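Local coordinates for protein lombricine kinase (Urechis caupo, PDB 3JPZ) that catalyses the reversible transfer of a phosphoryl group between ATP and lombricine, as a phosphagen kinase of the ATP:guanido phosphotransferase family, at residues V113-I118 and M227-V233; T276-V282 and F336-L340; K36-V42 and D65-V71; K46-P50 and G60-G64. All coordinates share one frame; numbering follows the deposited sequence. Where two conformers were deposited one is given.

Contact 1 (V113-I118 and M227-V233)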
loop_
_atom_site.group_PDB
_atom_site.type_symbol
_atom_site.label_atom_id
_atom_site.label_comp_id
_atom_site.label_asym_id
_atom_site.label_seq_id
_atom_site.Cartn_x
_atom_site.Cartn_y
_atom_site.Cartn_z
ATOM N N VAL A 113 0.063 -31.599 25.229
ATOM C CA VAL A 113 0.145 -30.158 25.027
ATOM C C VAL A 113 1.550 -29.629 25.282
ATOM O O VAL A 113 2.059 -29.704 26.402
ATOM C CB VAL A 113 -0.868 -29.398 25.904
ATOM C CG1 VAL A 113 -0.701 -27.901 25.724
ATOM C CG2 VAL A 113 -2.273 -29.815 25.546
ATOM N N LYS A 114 2.159 -29.086 24.228
ATOM C CA LYS A 114 3.547 -28.644 24.246
ATOM C C LYS A 114 3.694 -27.193 24.685
ATOM O O LYS A 114 4.725 -26.803 25.217
ATOM C CB LYS A 114 4.158 -28.819 22.855
ATOM C CG LYS A 114 4.001 -30.232 22.297
ATOM C CD LYS A 114 4.564 -31.253 23.274
ATOM C CE LYS A 114 4.351 -32.688 22.796
ATOM N NZ LYS A 114 4.850 -33.668 23.804
ATOM N N SER A 115 2.664 -26.396 24.458
ATOM C CA SER A 115 2.687 -24.991 24.852
ATOM C C SER A 115 1.292 -24.402 24.764
ATOM O O SER A 115 0.389 -24.999 24.191
ATOM C CB SER A 115 3.637 -24.189 23.966
ATOM O OG SER A 115 3.223 -24.220 22.613
ATOM N N CYS A 116 1.138 -23.228 25.361
ATOM C CA CYS A 116 -0.114 -22.504 25.349
ATOM C C CYS A 116 0.200 -21.027 25.250
ATOM O O CYS A 116 1.171 -20.547 25.841
ATOM C CB CYS A 116 -0.901 -22.742 26.643
ATOM S SG CYS A 116 -0.853 -24.422 27.286
ATOM N N ARG A 117 -0.612 -20.307 24.489
ATOM C CA ARG A 117 -0.632 -18.860 24.575
ATOM C C ARG A 117 -2.071 -18.399 24.477
ATOM O O ARG A 117 -2.940 -19.125 23.997
ATOM C CB ARG A 117 0.245 -18.188 23.508
ATOM C CG ARG A 117 0.258 -18.856 22.152
ATOM C CD ARG A 117 0.804 -17.907 21.082
ATOM N NE ARG A 117 -0.279 -17.158 20.452
ATOM C CZ ARG A 117 -0.118 -16.091 19.679
ATOM N NH1 ARG A 117 1.093 -15.617 19.430
ATOM N NH2 ARG A 117 -1.180 -15.496 19.159
ATOM N N ILE A 118 -2.316 -17.202 24.987
ATOM C CA ILE A 118 -3.598 -16.543 24.849
ATOM C C ILE A 118 -3.289 -15.120 24.433
ATOM O O ILE A 118 -2.478 -14.454 25.068
ATOM C CB ILE A 118 -4.363 -16.518 26.178
ATOM C CG1 ILE A 118 -4.553 -17.932 26.711
ATOM C CG2 ILE A 118 -5.708 -15.821 25.998
ATOM C CD1 ILE A 118 -5.138 -17.967 28.106
ATOM N N MET A 227 2.088 -16.545 27.343
ATOM C CA MET A 227 2.519 -17.845 26.841
ATOM C C MET A 227 3.458 -18.579 27.802
ATOM O O MET A 227 4.177 -17.957 28.601
ATOM C CB MET A 227 3.232 -17.653 25.505
ATOM C CG MET A 227 4.511 -16.836 25.624
ATOM S SD MET A 227 5.295 -16.498 24.041
ATOM C CE MET A 227 4.124 -15.343 23.328
ATOM N N GLN A 228 3.435 -19.910 27.706
ATOM C CA GLN A 228 4.338 -20.796 28.430
ATOM C C GLN A 228 4.458 -22.097 27.659
ATOM O O GLN A 228 3.524 -22.515 26.989
ATOM C CB GLN A 228 3.792 -21.163 29.813
ATOM C CG GLN A 228 3.726 -20.048 30.821
ATOM C CD GLN A 228 3.305 -20.536 32.197
ATOM O OE1 GLN A 228 3.384 -19.791 33.175
ATOM N NE2 GLN A 228 2.862 -21.798 32.284
ATOM N N LYS A 229 5.598 -22.758 27.779
ATOM C CA LYS A 229 5.698 -24.136 27.325
ATOM C C LYS A 229 4.900 -24.952 28.322
ATOM O O LYS A 229 4.695 -24.507 29.447
ATOM C CB LYS A 229 7.148 -24.605 27.323
ATOM C CG LYS A 229 8.151 -23.602 26.774
ATOM C CD LYS A 229 9.481 -23.716 27.507
ATOM C CE LYS A 229 9.963 -25.161 27.601
ATOM N NZ LYS A 229 10.887 -25.358 28.750
ATOM N N GLY A 230 4.465 -26.143 27.923
ATOM C CA GLY A 230 3.659 -26.986 28.785
ATOM C C GLY A 230 2.172 -26.769 28.588
ATOM O O GLY A 230 1.760 -26.194 27.585
ATOM N N GLY A 231 1.367 -27.214 29.551
ATOM C CA GLY A 231 -0.076 -27.243 29.389
ATOM C C GLY A 231 -0.853 -26.485 30.438
ATOM O O GLY A 231 -2.056 -26.657 30.542
ATOM N N ASN A 232 -0.181 -25.636 31.210
ATOM C CA ASN A 232 -0.869 -24.855 32.228
ATOM C C ASN A 232 -1.507 -23.603 31.637
ATOM O O ASN A 232 -1.044 -22.471 31.859
ATOM C CB ASN A 232 0.076 -24.469 33.364
ATOM C CG ASN A 232 -0.665 -24.180 34.654
ATOM O OD1 ASN A 232 -1.838 -23.802 34.642
ATOM N ND2 ASN A 232 0.015 -24.364 35.777
ATOM N N VAL A 233 -2.580 -23.805 30.887
ATOM C CA VAL A 233 -3.269 -22.699 30.245
ATOM C C VAL A 233 -3.875 -21.780 31.290
ATOM O O VAL A 233 -4.067 -20.603 31.037
ATOM C CB VAL A 233 -4.395 -23.184 29.336
ATOM C CG1 VAL A 233 -4.956 -22.029 28.541
ATOM C CG2 VAL A 233 -3.899 -24.241 28.403
#

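Contact 2 (T276-V282 and F336-L340)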
loop_
_atom_site.group_PDB
_atom_site.type_symbol
_atom_site.label_atom_id
_atom_site.label_comp_id
_atom_site.label_asym_id
_atom_site.label_seq_id
_atom_site.Cartn_x
_atom_site.Cartn_y
_atom_site.Cartn_z
ATOM N N THR A 276 -13.877 -10.240 22.541
ATOM C CA THR A 276 -12.670 -10.590 23.297
ATOM C C THR A 276 -11.409 -10.424 22.479
ATOM O O THR A 276 -10.312 -10.342 23.038
ATOM C CB THR A 276 -12.650 -12.053 23.715
ATOM O OG1 THR A 276 -12.746 -12.891 22.548
ATOM C CG2 THR A 276 -13.766 -12.365 24.718
ATOM N N GLY A 277 -11.553 -10.421 21.155
ATOM C CA GLY A 277 -10.397 -10.521 20.286
ATOM C C GLY A 277 -9.446 -11.565 20.842
ATOM O O GLY A 277 -8.237 -11.472 20.680
ATOM N N LEU A 278 -9.998 -12.577 21.500
ATOM C CA LEU A 278 -9.172 -13.530 22.230
ATOM C C LEU A 278 -8.799 -14.746 21.397
ATOM O O LEU A 278 -9.665 -15.457 20.888
ATOM C CB LEU A 278 -9.877 -14.028 23.483
ATOM C CG LEU A 278 -8.942 -14.897 24.332
ATOM C CD1 LEU A 278 -8.631 -14.208 25.647
ATOM C CD2 LEU A 278 -9.523 -16.264 24.580
ATOM N N ARG A 279 -7.499 -15.001 21.303
ATOM C CA ARG A 279 -7.006 -16.205 20.661
ATOM C C ARG A 279 -6.259 -17.021 21.695
ATOM O O ARG A 279 -5.103 -16.741 22.004
ATOM C CB ARG A 279 -6.079 -15.876 19.497
ATOM C CG ARG A 279 -5.794 -17.075 18.624
ATOM C CD ARG A 279 -4.702 -16.816 17.605
ATOM N NE ARG A 279 -4.617 -17.912 16.642
ATOM C CZ ARG A 279 -3.859 -18.995 16.791
ATOM N NH1 ARG A 279 -3.097 -19.140 17.864
ATOM N NH2 ARG A 279 -3.854 -19.936 15.858
ATOM N N ALA A 280 -6.959 -18.002 22.248
ATOM C CA ALA A 280 -6.385 -18.970 23.165
ATOM C C ALA A 280 -6.015 -20.195 22.351
ATOM O O ALA A 280 -6.838 -20.744 21.608
ATOM C CB ALA A 280 -7.392 -19.328 24.252
ATOM N N SER A 281 -4.769 -20.620 22.484
ATOM C CA SER A 281 -4.263 -21.725 21.689
ATOM C C SER A 281 -3.384 -22.630 22.529
ATOM O O SER A 281 -2.857 -22.219 23.567
ATOM C CB SER A 281 -3.463 -21.194 20.500
ATOM O OG SER A 281 -2.387 -20.387 20.943
ATOM N N VAL A 282 -3.251 -23.872 22.084
ATOM C CA VAL A 282 -2.220 -24.756 22.574
ATOM C C VAL A 282 -1.536 -25.326 21.350
ATOM O O VAL A 282 -2.100 -25.329 20.254
ATOM C CB VAL A 282 -2.758 -25.959 23.364
ATOM C CG1 VAL A 282 -3.628 -25.527 24.507
ATOM C CG2 VAL A 282 -3.493 -26.919 22.420
ATOM N N PHE A 336 -13.903 -18.598 26.647
ATOM C CA PHE A 336 -13.207 -19.080 25.465
ATOM C C PHE A 336 -12.046 -19.972 25.848
ATOM O O PHE A 336 -11.788 -20.986 25.191
ATOM C CB PHE A 336 -12.713 -17.918 24.607
ATOM C CG PHE A 336 -13.721 -17.443 23.613
ATOM C CD1 PHE A 336 -14.130 -16.128 23.597
ATOM C CD2 PHE A 336 -14.267 -18.322 22.690
ATOM C CE1 PHE A 336 -15.056 -15.690 22.674
ATOM C CE2 PHE A 336 -15.200 -17.891 21.765
ATOM C CZ PHE A 336 -15.590 -16.569 21.756
ATOM N N VAL A 337 -11.336 -19.579 26.899
ATOM C CA VAL A 337 -10.283 -20.404 27.463
ATOM C C VAL A 337 -10.860 -21.734 27.939
ATOM O O VAL A 337 -10.215 -22.770 27.796
ATOM C CB VAL A 337 -9.582 -19.716 28.663
ATOM C CG1 VAL A 337 -8.473 -20.601 29.204
ATOM C CG2 VAL A 337 -9.030 -18.363 28.258
ATOM N N GLN A 338 -12.068 -21.704 28.502
ATOM C CA GLN A 338 -12.711 -22.926 28.979
ATOM C C GLN A 338 -13.118 -23.809 27.810
ATOM O O GLN A 338 -13.018 -25.039 27.881
ATOM C CB GLN A 338 -13.933 -22.617 29.837
ATOM C CG GLN A 338 -14.495 -23.857 30.486
ATOM C CD GLN A 338 -13.490 -24.507 31.389
ATOM O OE1 GLN A 338 -12.999 -23.876 32.316
ATOM N NE2 GLN A 338 -13.161 -25.776 31.117
ATOM N N LEU A 339 -13.567 -23.167 26.735
ATOM C CA LEU A 339 -13.950 -23.872 25.516
ATOM C C LEU A 339 -12.734 -24.560 24.905
ATOM O O LEU A 339 -12.835 -25.667 24.379
ATOM C CB LEU A 339 -14.576 -22.906 24.503
ATOM C CG LEU A 339 -14.804 -23.496 23.104
ATOM C CD1 LEU A 339 -15.877 -24.576 23.153
ATOM C CD2 LEU A 339 -15.179 -22.415 22.109
ATOM N N LEU A 340 -11.583 -23.901 24.981
ATOM C CA LEU A 340 -10.333 -24.477 24.498
ATOM C C LEU A 340 -9.916 -25.634 25.388
ATOM O O LEU A 340 -9.543 -26.709 24.918
ATOM C CB LEU A 340 -9.217 -23.432 24.491
ATOM C CG LEU A 340 -7.841 -23.959 24.086
ATOM C CD1 LEU A 340 -7.771 -24.200 22.593
ATOM C CD2 LEU A 340 -6.756 -22.989 24.500
#

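Contact 3 (K36-V42 and D65-V71)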
loop_
_atom_site.group_PDB
_atom_site.type_symbol
_atom_site.label_atom_id
_atom_site.label_comp_id
_atom_site.label_asym_id
_atom_site.label_seq_id
_atom_site.Cartn_x
_atom_site.Cartn_y
_atom_site.Cartn_z
ATOM N N LYS A 36 -20.512 11.405 5.563
ATOM C CA LYS A 36 -20.347 11.293 7.004
ATOM C C LYS A 36 -18.866 11.212 7.351
ATOM O O LYS A 36 -18.045 10.727 6.567
ATOM C CB LYS A 36 -21.074 10.067 7.555
ATOM C CG LYS A 36 -22.528 9.963 7.150
ATOM C CD LYS A 36 -23.285 9.004 8.055
ATOM C CE LYS A 36 -23.537 9.629 9.422
ATOM N NZ LYS A 36 -24.038 8.645 10.415
ATOM N N LYS A 37 -18.530 11.703 8.534
ATOM C CA LYS A 37 -17.165 11.673 9.008
ATOM C C LYS A 37 -17.168 11.578 10.521
ATOM O O LYS A 37 -17.994 12.200 11.185
ATOM C CB LYS A 37 -16.418 12.933 8.570
ATOM C CG LYS A 37 -16.898 14.217 9.239
ATOM C CD LYS A 37 -15.910 15.354 9.034
ATOM C CE LYS A 37 -15.343 15.342 7.621
ATOM N NZ LYS A 37 -14.523 16.545 7.322
ATOM N N THR A 38 -16.245 10.794 11.063
ATOM C CA THR A 38 -16.068 10.728 12.504
ATOM C C THR A 38 -15.385 12.011 12.932
ATOM O O THR A 38 -15.074 12.853 12.098
ATOM C CB THR A 38 -15.171 9.554 12.914
ATOM O OG1 THR A 38 -13.817 9.846 12.544
ATOM C CG2 THR A 38 -15.631 8.258 12.243
ATOM N N ALA A 39 -15.132 12.154 14.225
ATOM C CA ALA A 39 -14.426 13.322 14.732
ATOM C C ALA A 39 -12.963 13.299 14.305
ATOM O O ALA A 39 -12.298 14.330 14.316
ATOM C CB ALA A 39 -14.538 13.392 16.259
ATOM N N HIS A 40 -12.457 12.127 13.932
ATOM C CA HIS A 40 -11.079 12.033 13.468
ATOM C C HIS A 40 -11.006 12.018 11.938
ATOM O O HIS A 40 -9.934 11.835 11.359
ATOM C CB HIS A 40 -10.385 10.807 14.060
ATOM C CG HIS A 40 -10.385 10.775 15.557
ATOM N ND1 HIS A 40 -11.096 9.843 16.281
ATOM C CD2 HIS A 40 -9.762 11.563 16.466
ATOM C CE1 HIS A 40 -10.905 10.054 17.572
ATOM N NE2 HIS A 40 -10.102 11.093 17.711
ATOM N N GLY A 41 -12.151 12.212 11.293
ATOM C CA GLY A 41 -12.195 12.403 9.855
ATOM C C GLY A 41 -12.252 11.106 9.075
ATOM O O GLY A 41 -12.124 11.097 7.853
ATOM N N VAL A 42 -12.426 9.999 9.780
ATOM C CA VAL A 42 -12.647 8.725 9.112
ATOM C C VAL A 42 -13.930 8.809 8.297
ATOM O O VAL A 42 -14.948 9.302 8.772
ATOM C CB VAL A 42 -12.760 7.567 10.111
ATOM C CG1 VAL A 42 -13.107 6.272 9.379
ATOM C CG2 VAL A 42 -11.468 7.418 10.884
ATOM N N ASP A 65 -11.127 4.439 13.361
ATOM C CA ASP A 65 -11.132 4.853 14.757
ATOM C C ASP A 65 -12.333 4.269 15.499
ATOM O O ASP A 65 -13.187 3.617 14.903
ATOM C CB ASP A 65 -11.104 6.383 14.870
ATOM C CG ASP A 65 -12.386 7.058 14.368
ATOM O OD1 ASP A 65 -13.306 6.371 13.878
ATOM O OD2 ASP A 65 -12.473 8.304 14.472
ATOM N N GLU A 66 -12.388 4.498 16.804
ATOM C CA GLU A 66 -13.407 3.879 17.638
ATOM C C GLU A 66 -14.773 4.338 17.164
ATOM O O GLU A 66 -15.736 3.567 17.136
ATOM C CB GLU A 66 -13.197 4.260 19.105
ATOM C CG GLU A 66 -14.357 3.906 20.001
ATOM C CD GLU A 66 -14.000 3.960 21.474
ATOM O OE1 GLU A 66 -12.960 4.555 21.828
ATOM O OE2 GLU A 66 -14.766 3.404 22.278
ATOM N N GLU A 67 -14.825 5.602 16.760
ATOM C CA GLU A 67 -16.061 6.247 16.364
ATOM C C GLU A 67 -16.603 5.630 15.077
ATOM O O GLU A 67 -17.784 5.741 14.769
ATOM C CB GLU A 67 -15.821 7.748 16.190
ATOM C CG GLU A 67 -15.700 8.534 17.506
ATOM C CD GLU A 67 -14.328 8.420 18.175
ATOM O OE1 GLU A 67 -13.447 7.697 17.665
ATOM O OE2 GLU A 67 -14.125 9.065 19.227
ATOM N N SER A 68 -15.732 4.967 14.332
ATOM C CA SER A 68 -16.134 4.310 13.096
ATOM C C SER A 68 -17.324 3.385 13.295
ATOM O O SER A 68 -18.207 3.315 12.450
ATOM C CB SER A 68 -14.971 3.514 12.519
ATOM O OG SER A 68 -14.010 4.374 11.944
ATOM N N TYR A 69 -17.352 2.672 14.410
ATOM C CA TYR A 69 -18.423 1.706 14.658
ATOM C C TYR A 69 -19.796 2.360 14.815
ATOM O O TYR A 69 -20.818 1.752 14.521
ATOM C CB TYR A 69 -18.078 0.844 15.874
ATOM C CG TYR A 69 -17.002 -0.172 15.572
ATOM C CD1 TYR A 69 -17.321 -1.386 14.982
ATOM C CD2 TYR A 69 -15.670 0.089 15.846
ATOM C CE1 TYR A 69 -16.347 -2.315 14.694
ATOM C CE2 TYR A 69 -14.691 -0.834 15.565
ATOM C CZ TYR A 69 -15.039 -2.040 14.988
ATOM O OH TYR A 69 -14.078 -2.981 14.692
ATOM N N GLU A 70 -19.834 3.605 15.267
ATOM C CA GLU A 70 -21.119 4.267 15.419
ATOM C C GLU A 70 -21.482 5.114 14.191
ATOM O O GLU A 70 -22.600 5.031 13.706
ATOM C CB GLU A 70 -21.168 5.089 16.708
ATOM C CG GLU A 70 -19.999 6.018 16.911
ATOM C CD GLU A 70 -20.297 7.106 17.923
ATOM O OE1 GLU A 70 -20.936 6.804 18.955
ATOM O OE2 GLU A 70 -19.893 8.266 17.687
ATOM N N VAL A 71 -20.546 5.905 13.676
ATOM C CA VAL A 71 -20.840 6.768 12.533
ATOM C C VAL A 71 -21.225 5.941 11.308
ATOM O O VAL A 71 -22.127 6.309 10.556
ATOM C CB VAL A 71 -19.655 7.696 12.198
ATOM C CG1 VAL A 71 -19.864 8.378 10.848
ATOM C CG2 VAL A 71 -19.484 8.727 13.290
#

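Contact 4 (K46-P50 and G60-G64)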
loop_
_atom_site.group_PDB
_atom_site.type_symbol
_atom_site.label_atom_id
_atom_site.label_comp_id
_atom_site.label_asym_id
_atom_site.label_seq_id
_atom_site.Cartn_x
_atom_site.Cartn_y
_atom_site.Cartn_z
ATOM N N LYS A 46 -12.815 5.348 3.592
ATOM C CA LYS A 46 -11.700 4.807 4.367
ATOM C C LYS A 46 -11.991 3.412 4.930
ATOM O O LYS A 46 -11.170 2.506 4.819
ATOM C CB LYS A 46 -11.364 5.740 5.534
ATOM C CG LYS A 46 -10.251 5.207 6.417
ATOM C CD LYS A 46 -8.933 5.212 5.681
ATOM C CE LYS A 46 -7.884 4.424 6.411
ATOM N NZ LYS A 46 -6.564 4.520 5.719
ATOM N N VAL A 47 -13.145 3.234 5.565
ATOM C CA VAL A 47 -13.390 1.973 6.253
ATOM C C VAL A 47 -13.686 0.846 5.272
ATOM O O VAL A 47 -13.533 -0.325 5.608
ATOM C CB VAL A 47 -14.519 2.079 7.288
ATOM C CG1 VAL A 47 -14.216 3.207 8.267
ATOM C CG2 VAL A 47 -15.876 2.279 6.606
ATOM N N ILE A 48 -14.083 1.189 4.051
ATOM C CA ILE A 48 -14.402 0.148 3.069
ATOM C C ILE A 48 -13.322 -0.039 2.016
ATOM O O ILE A 48 -13.431 -0.921 1.165
ATOM C CB ILE A 48 -15.736 0.421 2.352
ATOM C CG1 ILE A 48 -15.614 1.643 1.442
ATOM C CG2 ILE A 48 -16.856 0.596 3.365
ATOM C CD1 ILE A 48 -16.701 1.743 0.424
ATOM N N GLN A 49 -12.278 0.777 2.063
ATOM C CA GLN A 49 -11.228 0.705 1.042
ATOM C C GLN A 49 -10.739 -0.721 0.769
ATOM O O GLN A 49 -10.679 -1.141 -0.384
ATOM C CB GLN A 49 -10.035 1.581 1.405
ATOM C CG GLN A 49 -8.984 1.624 0.301
ATOM C CD GLN A 49 -9.515 2.213 -0.989
ATOM O OE1 GLN A 49 -9.914 3.366 -1.031
ATOM N NE2 GLN A 49 -9.522 1.415 -2.054
ATOM N N PRO A 50 -10.370 -1.465 1.823
ATOM C CA PRO A 50 -9.864 -2.829 1.626
ATOM C C PRO A 50 -10.827 -3.699 0.822
ATOM O O PRO A 50 -10.397 -4.539 0.028
ATOM C CB PRO A 50 -9.744 -3.370 3.051
ATOM C CG PRO A 50 -9.596 -2.158 3.905
ATOM C CD PRO A 50 -10.406 -1.087 3.245
ATOM N N GLY A 60 -13.198 -6.897 4.399
ATOM C CA GLY A 60 -12.984 -5.676 3.645
ATOM C C GLY A 60 -13.348 -4.412 4.398
ATOM O O GLY A 60 -13.254 -3.309 3.857
ATOM N N LEU A 61 -13.784 -4.570 5.641
ATOM C CA LEU A 61 -14.193 -3.434 6.456
ATOM C C LEU A 61 -13.209 -3.222 7.592
ATOM O O LEU A 61 -12.822 -4.164 8.267
ATOM C CB LEU A 61 -15.593 -3.662 7.026
ATOM C CG LEU A 61 -16.142 -2.531 7.893
ATOM C CD1 LEU A 61 -16.322 -1.278 7.051
ATOM C CD2 LEU A 61 -17.454 -2.934 8.551
ATOM N N ILE A 62 -12.812 -1.977 7.819
ATOM C CA ILE A 62 -11.883 -1.684 8.896
ATOM C C ILE A 62 -12.151 -0.304 9.491
ATOM O O ILE A 62 -12.447 0.647 8.778
ATOM C CB ILE A 62 -10.429 -1.790 8.411
ATOM C CG1 ILE A 62 -9.467 -1.650 9.591
ATOM C CG2 ILE A 62 -10.158 -0.746 7.338
ATOM C CD1 ILE A 62 -8.080 -2.193 9.327
ATOM N N ALA A 63 -12.085 -0.212 10.811
ATOM C CA ALA A 63 -12.323 1.050 11.489
ATOM C C ALA A 63 -11.085 1.908 11.412
ATOM O O ALA A 63 -9.974 1.441 11.660
ATOM C CB ALA A 63 -12.717 0.805 12.948
ATOM N N GLY A 64 -11.272 3.166 11.044
ATOM C CA GLY A 64 -10.202 4.132 11.155
ATOM C C GLY A 64 -10.048 4.566 12.600
ATOM O O GLY A 64 -8.981 5.011 13.024
#

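Contact 1 (V113-I118 and M227-V233)
This antiparallel strand pair lies in the large sheet of the phosphagen kinase catalytic domain, where Ser-115 and Arg-117, both of which bind ADP, face across to Lys-229 and Met-227. Cys-116 and Gln-228 form the hydrogen-bonded pair: Cys-116 N gives to Gln-228 O at 3.0 Å, and Gln-228 N returns a bond to Cys-116 O, also 3.0 Å. That second carbonyl is touched as well by Met-227 CA, 3.2 Å from Cys-116 O in a CA-H...O contact. Ser-115 with Lys-229 and Arg-117 with Met-227 are the non-hydrogen-bonded pairs on either side. Arg-117 CB and Met-227 CB come to 3.6 Å, after which the arginine chain leads off, its first part passing Ser-281, with Arg-119 also beside the side chain.

Past Lys-229 the chain turns out of the strand. Gly-230 N still reaches Lys-114 O at 2.8 Å, but from 58° above the carbonyl plane. Val-113, with CG1 trans to its own N (chi1 177°), lays that methyl 3.8 Å from Gly-231 CA. Helix 233-252 then starts, Asn-232 OD1 capping Ala-235 N. The sheet's other face holds Cys-116 and Gln-228, whose OE1 binds Arg-239.

Because the bonds that set the register are all between backbones, the side chains of Ser-115 and Arg-117 are not spent on the pairing, consistent with their role in binding ADP.

Contact 2 (T276-V282 and F336-L340)
Leu-340 swings its CG trans to the backbone N (chi1 176°), which carries CD2 up from the helix onto Ala-280, and Leu-278 does the same from its side (chi1 -173°), bringing CD2 down onto Phe-336. Here helix 333-355 packs against strand 279-285 of the antiparallel sheet in the catalytic domain of the phosphagen kinase fold. The short strand and helix pieces run almost the same way, 24° apart, with their axes 8.4 Å from each other at closest approach.

No hydrogen bond crosses the interface; methyls and a ring do the work. Leu-340 CD2 sits 3.7 Å from Ala-280 CB and 4.0 Å from Val-282 CG1, so a single methyl fills the step between two residues on the same face of the strand. Val-337 CG2 comes in beside it more loosely, 4.4 Å from Ala-280 CB and 4.3 Å from Leu-278 CD2. Val-337 also meets Ile-118 of strand 113-122 and Val-233 and Phe-237 of helix 233-252.

On the strand's other face the Arg-279 side chain heads away from the helix and makes a salt bridge with Asp-322; Arg-279 and Ser-281 are ADP-binding residues. The alternation thus gives one face to the core and the other to the nucleotide.

At the loop end, Leu-278 CD2 rests 3.6 Å from Phe-336 CB as the two side chains run past each other in opposite senses. Thr-276 finishes the contact: CG2 lies in the plane of the Phe-336 ring at its edge, 3.9 Å from CD1, while OG1, hydrogen-bonded to Arg-328 O, stands 3.6 Å from Phe-336 CE1.

Contact 3 (K36-V42 and D65-V71)
Asp-65 OD2 takes two hydrogen bonds from the 36-42 loop: Thr-38 OG1 gives to it at 2.8 Å on the syn side and His-40 ND1 at 2.7 Å on the anti side, both tilted out of the carboxylate plane. The imidazole presents its edge, with OD2 3° from the ring plane, although ring and carboxylate planes stand 74° apart. Glu-67 OE1 lies at that edge too, 3.5 Å from His-40 CE1, probably favouring a positively charged ring. Lys-36 NZ gives to Val-71 O at 3.0 Å, in the carbonyl plane on a lone pair; Val-71 methyls pack against Lys-36 CB and Thr-38 CG2.

Behind these, Thr-38 OG1, lying between its backbone N and carbonyl carbon (chi1 72°), also accepts from His-40 N, an ST turn, and from Val-42 N, which hold the hydroxyl toward the aspartate. Asp-65 OD1 receives Ser-68 OG at 2.9 Å and makes a weak capping bond with Ser-68 N at the turn into helix 68-71. Val-42 CG2 packs 3.6 Å from Asp-65 CG.

In the phosphagen kinase N-terminal domain, the loop after helix 27-33 is thus fastened to helix 68-71, with helix 44-53 touching Val-42 and Ser-68 through Val-47.

Contact 4 (K46-P50 and G60-G64)
One hydrogen bond joins helix 44-53 to the chain returning beside it: Ile-62 N gives to Val-47 O at 2.9 Å, in the carbonyl plane and on a lone pair (156° at the hydrogen). The helix is kinked here, since Pro-50 has no N-H to offer the preceding turn.

Two CA-H...O contacts flank that bond. Leu-61 CA approaches the same Val-47 O to 3.3 Å, and in the reverse direction Val-47 CA meets Ile-62 O at 3.0 Å. The valine side chain is pressed to that carbonyl as well, with CG1 3.2 Å from Ile-62 O, so the fit is tight.

The apolar contacts go to two sides. Leu-61 and Val-47 lie alongside each other, pointing the same way: with CG trans to its N (chi1 -179°), Leu-61 brings CD1 back to 3.6 Å from Val-47 CG2, and Phe-76 of helix 73-83 covers both. Pro-50 and Ile-62 cross at about a right angle, Pro-50 CG 3.8 Å from Ile-62 CG2.

A carbonyl also meets the proline ring: Gly-60, at a positive phi (90°) suited to glycine, puts its O 3.6 Å from Pro-50 CB and borders a bound nitrate ion.

Beyond the pair, Gln-49 reaches Asp-197 of the second subunit. In this N-terminal region, a buried helix carbonyl at the proline kink is thus satisfied by the returning chain; Leu-61 CD1 and Ile-62 CG2 both lie against that O, which probably shields the bond from water.

The four contacts fall into two pairs. Contacts 1 and 2, centres 12 Å apart, share one sheet: strands 113-122 and 279-285 are neighbours, with Arg-117 O 2.8 Å from Ser-281 N, a probable hydrogen bond. Together they hold the ADP-binding residues Ser-115, Arg-117, Arg-279 and Ser-281, though no ADP is bound to this chain. Contacts 3 and 4, centres 11 Å apart, belong to the N-terminal region, contact 4 nested in the loop that contact 3 closes; Val-42 CG1 meets Val-47 CG1 at 3.4 Å. Contact 3 is remote from the nucleotide site, and contact 4 comes nearer, its Ile-62 side chain about 11 Å from that of Arg-223. Contacts 2 and 4 have centres about 26 Å apart.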